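Local coordinates for homoprotocatechuate 2,3-dioxygenase (Brevibacterium fuscum, PDB 4Z6M), which catalyses the oxygen-dependent extradiol ring cleavage of homoprotocatechuate at a non-haem iron(II) centre held by two histidines and one glutamate, at residues V38-H42 against G148-R152; R54-I60 against T133-H139; N286-Q291 against F339-R343. The protein carries 1 engineered substitution. Numbering follows the deposited sequence.

Interactions 1 and 2 are neighbours, with centres 12 Å apart. Both join the connection between strands 125-129 and 152-160 to the first glyoxalase-family module. They touch directly: His42 O lies 2.8 Å from Arg54 N, and Val151 O lies 3.0 Å from Glu57 N, both probable hydrogen bonds. In interaction 1 the Leu150 side chain is about 13 Å from the Fe(II) bound by His155, His214 and Glu267. Interaction 3 pairs the loop after strand 283-286 with residues 339-343 near the C-terminal end. Its centre is 34 Å from that of interaction 1 and 41 Å from that of interaction 2. Interactions 2 and 3 also border different neighbouring subunits of the tetramer.

Interaction 1: V38-H42 against G148-R152; sequences VLGLH and GELVR
Residues 38-42 turn from the end of helix 28-38 into strand 42-46. Gly40 ends the helical run with positive phi (79/16), and Leu41 is extended (-65/156). Residues 148-152 lead into strand 152-160, which carries the iron ligand His155. CA atoms are 7.1 Å apart for Leu39 and Gly148, 6.5 Å for Gly40 and Glu149, and 6.8 Å for Leu41 and Leu150.

The apolar part centres on Leu150 (mt), whose CB points toward 38-42. Its CD1 lies 4.2 Å from Leu39 CB and 4.1 Å from Leu41 CD2. Phe217 and Ile228 pack on Leu150.

The direct polar link is a His-carboxylate hydrogen bond, from His42 NE2 to Glu149 OE2, 2.7 Å. His42 has chi1 m; Glu149 has chi1 t and chi2 p.

Water fills the backbone gap. Water 1 donates to Leu39 O (2.7 Å) and accepts from Leu150 N (2.9 Å). Water 2 donates to Leu39 O (2.8 Å) and Gly148 O (2.7 Å). Glu149 OE1 also accepts from Ser146 N. The buried carboxylate is therefore met by donors at both oxygens, and the join between the 38-42 turn and the lead-in to strand 152-160 combines leucine packing with a hydrated polar layer.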
loop_
_atom_site.group_PDB
_atom_site.type_symbol
_atom_site.label_atom_id
_atom_site.label_comp_id
_atom_site.label_asym_id
_atom_site.label_seq_id
_atom_site.Cartn_x
_atom_site.Cartn_y
_atom_site.Cartn_z
ATOM N N VAL A 38 -1.791 -10.112 19.845
ATOM C CA VAL A 38 -1.715 -8.756 19.290
ATOM C C VAL A 38 -0.828 -8.718 18.062
ATOM O O VAL A 38 -1.284 -8.284 17.004
ATOM C CB VAL A 38 -1.284 -7.706 20.328
ATOM C CG1 VAL A 38 -1.197 -6.322 19.699
ATOM C CG2 VAL A 38 -2.239 -7.723 21.527
ATOM N N LEU A 39 0.392 -9.230 18.173
ATOM C CA LEU A 39 1.378 -9.070 17.097
ATOM C C LEU A 39 1.383 -10.179 16.053
ATOM O O LEU A 39 1.973 -10.010 14.997
ATOM C CB LEU A 39 2.778 -8.863 17.659
ATOM C CG LEU A 39 2.965 -7.565 18.459
ATOM C CD1 LEU A 39 4.435 -7.516 18.855
ATOM C CD2 LEU A 39 2.568 -6.329 17.660
ATOM N N GLY A 40 0.790 -11.330 16.353
ATOM C CA GLY A 40 0.639 -12.367 15.341
ATOM C C GLY A 40 1.875 -13.214 15.065
ATOM O O GLY A 40 1.925 -13.923 14.049
ATOM N N LEU A 41 2.874 -13.195 15.945
ATOM C CA LEU A 41 4.017 -14.077 15.743
ATOM C C LEU A 41 3.572 -15.543 15.849
ATOM O O LEU A 41 2.543 -15.847 16.457
ATOM C CB LEU A 41 5.124 -13.780 16.755
ATOM C CG LEU A 41 5.933 -12.507 16.437
ATOM C CD1 LEU A 41 6.722 -12.077 17.660
ATOM C CD2 LEU A 41 6.867 -12.672 15.242
ATOM N N HIS A 42 4.338 -16.422 15.214
ATOM C CA HIS A 42 3.963 -17.823 15.057
ATOM C C HIS A 42 4.654 -18.698 16.084
ATOM O O HIS A 42 5.863 -18.593 16.262
ATOM C CB HIS A 42 4.322 -18.263 13.633
ATOM C CG HIS A 42 3.599 -17.452 12.627
ATOM N ND1 HIS A 42 2.289 -17.714 12.295
ATOM C CD2 HIS A 42 3.919 -16.279 12.021
ATOM C CE1 HIS A 42 1.860 -16.785 11.457
ATOM N NE2 HIS A 42 2.827 -15.900 11.284
ATOM N N GLY A 148 -1.090 -7.032 10.040
ATOM C CA GLY A 148 0.116 -6.478 10.649
ATOM C C GLY A 148 1.347 -7.388 10.584
ATOM O O GLY A 148 2.250 -7.236 11.412
ATOM N N GLU A 149 1.391 -8.342 9.652
ATOM C CA GLU A 149 2.358 -9.459 9.739
ATOM C C GLU A 149 3.817 -9.050 9.879
ATOM O O GLU A 149 4.348 -8.272 9.076
ATOM C CB GLU A 149 2.225 -10.381 8.533
ATOM C CG GLU A 149 2.988 -11.688 8.661
ATOM C CD GLU A 149 2.353 -12.672 9.626
ATOM O OE1 GLU A 149 1.123 -12.644 9.806
ATOM O OE2 GLU A 149 3.103 -13.481 10.179
ATOM N N LEU A 150 4.457 -9.606 10.900
ATOM C CA LEU A 150 5.890 -9.492 11.079
ATOM C C LEU A 150 6.597 -10.578 10.308
ATOM O O LEU A 150 6.404 -11.763 10.545
ATOM C CB LEU A 150 6.222 -9.575 12.563
ATOM C CG LEU A 150 5.455 -8.587 13.454
ATOM C CD1 LEU A 150 5.983 -8.669 14.882
ATOM C CD2 LEU A 150 5.567 -7.160 12.952
ATOM N N VAL A 151 7.422 -10.177 9.358
ATOM C CA VAL A 151 7.946 -11.111 8.354
ATOM C C VAL A 151 9.375 -11.591 8.594
ATOM O O VAL A 151 9.711 -12.694 8.178
ATOM C CB VAL A 151 7.776 -10.546 6.923
ATOM C CG1 VAL A 151 6.315 -10.220 6.659
ATOM C CG2 VAL A 151 8.637 -9.328 6.671
ATOM N N ARG A 152 10.194 -10.782 9.280
ATOM C CA ARG A 152 11.588 -11.136 9.566
ATOM C C ARG A 152 11.979 -10.537 10.902
ATOM O O ARG A 152 11.414 -9.516 11.311
ATOM C CB ARG A 152 12.549 -10.583 8.516
ATOM C CG ARG A 152 12.474 -11.240 7.152
ATOM C CD ARG A 152 13.562 -10.699 6.239
ATOM N NE ARG A 152 13.325 -9.291 5.935
ATOM C CZ ARG A 152 12.453 -8.857 5.031
ATOM N NH1 ARG A 152 11.745 -9.722 4.314
ATOM N NH2 ARG A 152 12.298 -7.552 4.823
HETATM O O HOH W 1 2.886 -11.174 12.712
HETATM O O HOH W 2 1.848 -7.383 14.119
HETATM O O HOH W 3 0.101 -13.820 12.049
#

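Interaction 2: R54-I60 against T133-H139; sequences RSFEEFI and THVERLH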
loop_
_atom_site.group_PDB
_atom_site.type_symbol
_atom_site.label_atom_id
_atom_site.label_comp_id
_atom_site.label_asym_id
_atom_site.label_seq_id
_atom_site.Cartn_x
_atom_site.Cartn_y
_atom_site.Cartn_z
ATOM N N ARG A 54 8.367 -17.368 15.914
ATOM C CA ARG A 54 9.054 -17.033 14.689
ATOM C C ARG A 54 8.217 -16.122 13.814
ATOM O O ARG A 54 6.990 -16.079 13.889
ATOM C CB ARG A 54 9.500 -18.273 13.916
ATOM C CG ARG A 54 8.399 -19.048 13.234
ATOM C CD ARG A 54 8.975 -20.225 12.511
ATOM N NE ARG A 54 8.020 -20.985 11.696
ATOM C CZ ARG A 54 7.316 -22.026 12.138
ATOM N NH1 ARG A 54 7.319 -22.376 13.432
ATOM N NH2 ARG A 54 6.599 -22.723 11.282
ATOM N N SER A 55 8.945 -15.401 12.969
ATOM C CA SER A 55 8.336 -14.528 11.976
ATOM C C SER A 55 7.836 -15.321 10.764
ATOM O O SER A 55 8.163 -16.494 10.586
ATOM C CB SER A 55 9.342 -13.455 11.578
ATOM O OG SER A 55 10.445 -14.008 10.935
ATOM N N PHE A 56 7.085 -14.630 9.904
ATOM C CA PHE A 56 6.397 -15.263 8.761
ATOM C C PHE A 56 7.361 -15.957 7.813
ATOM O O PHE A 56 7.020 -16.976 7.238
ATOM C CB PHE A 56 5.621 -14.187 8.004
ATOM C CG PHE A 56 4.578 -14.689 7.035
ATOM C CD1 PHE A 56 3.502 -15.455 7.477
ATOM C CD2 PHE A 56 4.628 -14.331 5.691
ATOM C CE1 PHE A 56 2.528 -15.871 6.591
ATOM C CE2 PHE A 56 3.628 -14.729 4.820
ATOM C CZ PHE A 56 2.594 -15.489 5.276
ATOM N N GLU A 57 8.536 -15.366 7.574
ATOM C CA GLU A 57 9.445 -15.889 6.549
ATOM C C GLU A 57 10.609 -16.720 7.095
ATOM O O GLU A 57 11.490 -17.127 6.344
ATOM C CB GLU A 57 9.975 -14.744 5.668
ATOM C CG GLU A 57 8.885 -14.044 4.905
ATOM C CD GLU A 57 9.398 -12.997 3.924
ATOM O OE1 GLU A 57 10.569 -12.578 4.072
ATOM O OE2 GLU A 57 8.580 -12.614 3.042
ATOM N N GLU A 58 10.620 -16.964 8.401
ATOM C CA GLU A 58 11.756 -17.655 9.013
ATOM C C GLU A 58 11.711 -19.161 8.796
ATOM O O GLU A 58 10.643 -19.760 8.806
ATOM C CB GLU A 58 11.787 -17.361 10.507
ATOM C CG GLU A 58 13.051 -17.864 11.192
ATOM C CD GLU A 58 14.297 -17.329 10.517
ATOM O OE1 GLU A 58 14.662 -16.152 10.824
ATOM O OE2 GLU A 58 14.910 -18.046 9.684
ATOM N N PHE A 59 12.877 -19.776 8.617
ATOM C CA PHE A 59 12.983 -21.241 8.541
ATOM C C PHE A 59 13.751 -21.843 9.729
ATOM O O PHE A 59 13.631 -23.035 9.988
ATOM C CB PHE A 59 13.611 -21.731 7.219
ATOM C CG PHE A 59 15.085 -21.506 7.137
ATOM C CD1 PHE A 59 15.594 -20.276 6.744
ATOM C CD2 PHE A 59 15.975 -22.497 7.489
ATOM C CE1 PHE A 59 16.955 -20.059 6.729
ATOM C CE2 PHE A 59 17.350 -22.279 7.437
ATOM C CZ PHE A 59 17.825 -21.053 7.071
ATOM N N ILE A 60 14.556 -21.043 10.435
ATOM C CA ILE A 60 15.197 -21.553 11.661
ATOM C C ILE A 60 14.137 -21.614 12.746
ATOM O O ILE A 60 13.019 -21.113 12.588
ATOM C CB ILE A 60 16.432 -20.725 12.112
ATOM C CG1 ILE A 60 16.059 -19.348 12.685
ATOM C CG2 ILE A 60 17.452 -20.622 10.980
ATOM C CD1 ILE A 60 17.210 -18.698 13.440
ATOM N N THR A 133 17.197 -26.291 14.429
ATOM C CA THR A 133 16.147 -27.118 13.861
ATOM C C THR A 133 15.358 -26.301 12.840
ATOM O O THR A 133 14.810 -25.262 13.170
ATOM C CB THR A 133 15.200 -27.583 14.972
ATOM O OG1 THR A 133 15.965 -28.299 15.937
ATOM C CG2 THR A 133 14.085 -28.476 14.433
ATOM N N HIS A 134 15.313 -26.788 11.608
ATOM C CA HIS A 134 14.498 -26.154 10.581
ATOM C C HIS A 134 13.044 -26.465 10.810
ATOM O O HIS A 134 12.696 -27.588 11.196
ATOM C CB HIS A 134 14.882 -26.648 9.196
ATOM C CG HIS A 134 16.239 -26.236 8.763
ATOM N ND1 HIS A 134 16.639 -26.341 7.452
ATOM C CD2 HIS A 134 17.311 -25.782 9.456
ATOM C CE1 HIS A 134 17.891 -25.932 7.348
ATOM N NE2 HIS A 134 18.327 -25.607 8.554
ATOM N N VAL A 135 12.199 -25.479 10.528
ATOM C CA VAL A 135 10.758 -25.615 10.668
ATOM C C VAL A 135 10.081 -25.203 9.366
ATOM O O VAL A 135 10.738 -24.737 8.442
ATOM C CB VAL A 135 10.246 -24.780 11.848
ATOM C CG1 VAL A 135 10.858 -25.278 13.152
ATOM C CG2 VAL A 135 10.528 -23.301 11.660
ATOM N N GLU A 136 8.764 -25.360 9.289
ATOM C CA GLU A 136 8.037 -24.938 8.094
ATOM C C GLU A 136 8.196 -23.436 7.882
ATOM O O GLU A 136 7.779 -22.630 8.708
ATOM C CB GLU A 136 6.554 -25.257 8.216
ATOM C CG GLU A 136 5.747 -24.946 6.954
ATOM C CD GLU A 136 4.235 -25.073 7.146
ATOM O OE1 GLU A 136 3.776 -25.573 8.217
ATOM O OE2 GLU A 136 3.492 -24.659 6.215
ATOM N N ARG A 137 8.785 -23.077 6.752
ATOM C CA ARG A 137 8.895 -21.686 6.361
ATOM C C ARG A 137 7.508 -21.212 5.957
ATOM O O ARG A 137 6.917 -21.789 5.051
ATOM C CB ARG A 137 9.901 -21.557 5.208
ATOM C CG ARG A 137 10.455 -20.153 5.055
ATOM C CD ARG A 137 11.569 -19.997 4.024
ATOM N NE ARG A 137 12.232 -18.739 4.347
ATOM C CZ ARG A 137 13.456 -18.374 3.993
ATOM N NH1 ARG A 137 14.183 -19.127 3.193
ATOM N NH2 ARG A 137 13.932 -17.215 4.451
ATOM N N LEU A 138 6.959 -20.213 6.653
ATOM C CA LEU A 138 5.559 -19.813 6.450
ATOM C C LEU A 138 5.387 -18.691 5.418
ATOM O O LEU A 138 4.319 -18.075 5.351
ATOM C CB LEU A 138 4.908 -19.406 7.772
ATOM C CG LEU A 138 4.933 -20.463 8.884
ATOM C CD1 LEU A 138 4.464 -19.851 10.198
ATOM C CD2 LEU A 138 4.106 -21.689 8.544
ATOM N N HIS A 139 6.394 -18.460 4.584
ATOM C CA HIS A 139 6.447 -17.251 3.760
ATOM C C HIS A 139 5.327 -17.149 2.708
ATOM O O HIS A 139 5.066 -16.051 2.201
ATOM C CB HIS A 139 7.807 -17.101 3.074
ATOM C CG HIS A 139 8.085 -18.108 2.016
ATOM N ND1 HIS A 139 8.123 -19.470 2.240
ATOM C CD2 HIS A 139 8.379 -17.935 0.706
ATOM C CE1 HIS A 139 8.372 -20.087 1.095
ATOM N NE2 HIS A 139 8.563 -19.174 0.160
HETATM O O HOH W 4 8.043 -19.221 9.317
HETATM O O HOH W 5 5.998 -13.451 2.621
#
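Residues 133-139, in the connection between strands 125-129 and 152-160, lie along the loop 54-60, between strands 50-54 and 64-68, without regular strand pairing. The loop has a type I turn from Ser55 to Glu58, and the contact borders a second subunit. His134 offers its ring face to the edge of Phe59, a T-shaped pair with centroids 4.9 Å apart and planes at 81°. Its NE2 hydrogen-bonds Asp279 of the second subunit. Val135 N donates to Phe59 O (2.9 Å), and Val135 CG2 covers one face of the Arg54 guanidinium, 3.4 Å from Arg54 NE. Glu136 O accepts from Arg54 NH2 at 2.8 Å. Arg137 NE donates to Glu57 O at 2.7 Å and Arg137 NH2 makes a weak 3.1 Å bond to Glu57 O, while Phe59 CD1 lies over the guanidinium face. Leu138 N donates to water 4 (3.0 Å), which accepts from Arg54 NE (3.0 Å). His139 CB meets Glu57 CG at 3.7 Å, and water 5 donates to His139 O (2.8 Å) and Glu57 OE2 (2.7 Å). Glu57 OE2 also hydrogen-bonds His220 NE2. Two arginines, one from each segment, thus satisfy carbonyls of the opposite loop, joining irregular backbones largely by side-chain donors.

Interaction 3: N286-Q291 against F339-R343; sequences NVHDNQ and FSFTR
A single parallel beta bridge pairs Asp289 with Phe341, CA atoms 5.3 Å apart. It joins the loop after strand 283-286 to the residue just after strand 339-340 of a two-stranded C-terminal sheet. Phe341, His288 and Asn290 bury the most surface here.

Phe341 is extended (-127/158). Its N donates to His288 O (2.8 Å) and its O accepts from Asn290 N (2.8 Å), completing the bridge. With chi1 p, its ring folds back over the loop.

His288 (-88/0) is the third residue of a type I turn from Asn286 to Asp289, in which Asp289 N donates to Asn286 O (3.0 Å). An Asx turn overlaps it: His288 N donates to Asn286 OD1 (2.9 Å). With chi1 m, His288 directs ND1 to Phe339 O, a 2.8 Å hydrogen bond.

Asn290 (chi1 t) points its CB toward 339-343. Its ND2 donates to water 6 (3.0 Å), which donates to Thr342 OG1 (2.8 Å), and ND2 also bonds Gly297 O. Thr342 OG1 also hydrogen-bonds Gly349 O. Asp289 OD1 accepts from Gln291 N (2.9 Å) in a second Asx turn and salt-bridges Arg236 of a third subunit. Asp289 CA makes a CH-pi contact, 3.8 Å from the Phe341 ring centroid and 21° off the normal.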
loop_
_atom_site.group_PDB
_atom_site.type_symbol
_atom_site.label_atom_id
_atom_site.label_comp_id
_atom_site.label_asym_id
_atom_site.label_seq_id
_atom_site.Cartn_x
_atom_site.Cartn_y
_atom_site.Cartn_z
ATOM N N ASN A 286 24.400 14.955 12.106
ATOM C CA ASN A 286 24.620 15.774 13.295
ATOM C C ASN A 286 23.506 15.531 14.293
ATOM O O ASN A 286 22.331 15.468 13.914
ATOM C CB ASN A 286 24.653 17.247 12.923
ATOM C CG ASN A 286 25.108 18.109 14.071
ATOM O OD1 ASN A 286 24.283 18.624 14.831
ATOM N ND2 ASN A 286 26.416 18.294 14.196
ATOM N N VAL A 287 23.852 15.445 15.573
ATOM C CA VAL A 287 22.861 15.173 16.609
ATOM C C VAL A 287 21.752 16.220 16.684
ATOM O O VAL A 287 20.671 15.941 17.180
ATOM C CB VAL A 287 23.565 15.009 17.993
ATOM C CG1 VAL A 287 24.047 16.351 18.536
ATOM C CG2 VAL A 287 22.697 14.256 18.986
ATOM N N HIS A 288 22.044 17.453 16.249
ATOM C CA HIS A 288 21.065 18.528 16.313
ATOM C C HIS A 288 20.171 18.601 15.083
ATOM O O HIS A 288 19.265 19.429 15.042
ATOM C CB HIS A 288 21.733 19.875 16.539
ATOM C CG HIS A 288 22.604 19.902 17.749
ATOM N ND1 HIS A 288 22.123 20.106 19.021
ATOM C CD2 HIS A 288 23.943 19.716 17.871
ATOM C CE1 HIS A 288 23.131 20.048 19.877
ATOM N NE2 HIS A 288 24.240 19.801 19.212
ATOM N N ASP A 289 20.366 17.711 14.113
ATOM C CA ASP A 289 19.529 17.685 12.899
ATOM C C ASP A 289 18.196 17.013 13.236
ATOM O O ASP A 289 18.157 15.814 13.542
ATOM C CB ASP A 289 20.290 16.897 11.828
ATOM C CG ASP A 289 19.570 16.833 10.487
ATOM O OD1 ASP A 289 18.337 16.999 10.458
ATOM O OD2 ASP A 289 20.264 16.580 9.486
ATOM N N ASN A 290 17.125 17.794 13.248
ATOM C CA ASN A 290 15.827 17.303 13.650
ATOM C C ASN A 290 15.182 16.366 12.647
ATOM O O ASN A 290 14.098 15.897 12.923
ATOM C CB ASN A 290 14.878 18.474 13.925
ATOM C CG ASN A 290 13.624 18.048 14.657
ATOM O OD1 ASN A 290 13.682 17.434 15.730
ATOM N ND2 ASN A 290 12.469 18.375 14.082
ATOM N N GLN A 291 15.844 16.049 11.537
ATOM C CA GLN A 291 15.377 14.994 10.634
ATOM C C GLN A 291 16.146 13.677 10.749
ATOM O O GLN A 291 15.879 12.745 9.989
ATOM C CB GLN A 291 15.351 15.477 9.171
ATOM C CG GLN A 291 14.430 16.664 8.946
ATOM C CD GLN A 291 14.185 17.092 7.493
ATOM O OE1 GLN A 291 13.515 18.090 7.256
ATOM N NE2 GLN A 291 14.755 16.394 6.539
ATOM N N PHE A 339 19.017 22.001 21.617
ATOM C CA PHE A 339 18.816 22.683 20.353
ATOM C C PHE A 339 18.639 21.652 19.260
ATOM O O PHE A 339 19.347 20.646 19.219
ATOM C CB PHE A 339 20.028 23.558 20.029
ATOM C CG PHE A 339 19.933 24.249 18.712
ATOM C CD1 PHE A 339 19.152 25.386 18.559
ATOM C CD2 PHE A 339 20.636 23.767 17.620
ATOM C CE1 PHE A 339 19.074 26.012 17.321
ATOM C CE2 PHE A 339 20.554 24.390 16.386
ATOM C CZ PHE A 339 19.771 25.509 16.247
ATOM N N SER A 340 17.718 21.919 18.341
ATOM C CA SER A 340 17.709 21.228 17.055
ATOM C C SER A 340 17.320 22.150 15.918
ATOM O O SER A 340 16.707 23.201 16.131
ATOM C CB SER A 340 16.795 19.991 17.086
ATOM O OG SER A 340 15.420 20.330 17.043
ATOM N N PHE A 341 17.678 21.747 14.702
ATOM C CA PHE A 341 17.395 22.531 13.503
ATOM C C PHE A 341 16.669 21.701 12.461
ATOM O O PHE A 341 16.779 20.475 12.432
ATOM C CB PHE A 341 18.671 23.150 12.913
ATOM C CG PHE A 341 19.705 22.147 12.453
ATOM C CD1 PHE A 341 19.580 21.519 11.238
ATOM C CD2 PHE A 341 20.789 21.842 13.241
ATOM C CE1 PHE A 341 20.506 20.583 10.814
ATOM C CE2 PHE A 341 21.718 20.916 12.827
ATOM C CZ PHE A 341 21.593 20.300 11.605
ATOM N N THR A 342 15.975 22.402 11.572
ATOM C CA THR A 342 15.413 21.791 10.363
ATOM C C THR A 342 16.392 21.925 9.198
ATOM O O THR A 342 16.681 20.965 8.505
ATOM C CB THR A 342 14.058 22.404 10.001
ATOM O OG1 THR A 342 13.125 22.202 11.079
ATOM C CG2 THR A 342 13.497 21.750 8.739
ATOM N N ARG A 343 16.932 23.131 9.037
ATOM C CA ARG A 343 17.954 23.401 8.047
ATOM C C ARG A 343 19.170 23.949 8.769
ATOM O O ARG A 343 19.063 24.910 9.535
ATOM C CB ARG A 343 17.457 24.426 7.035
ATOM C CG ARG A 343 16.315 23.947 6.160
ATOM C CD ARG A 343 15.542 25.091 5.517
ATOM N NE ARG A 343 14.830 25.892 6.495
ATOM C CZ ARG A 343 13.622 25.633 6.979
ATOM N NH1 ARG A 343 12.929 24.578 6.545
ATOM N NH2 ARG A 343 13.109 26.426 7.931
HETATM O O HOH W 6 12.053 19.686 11.464
#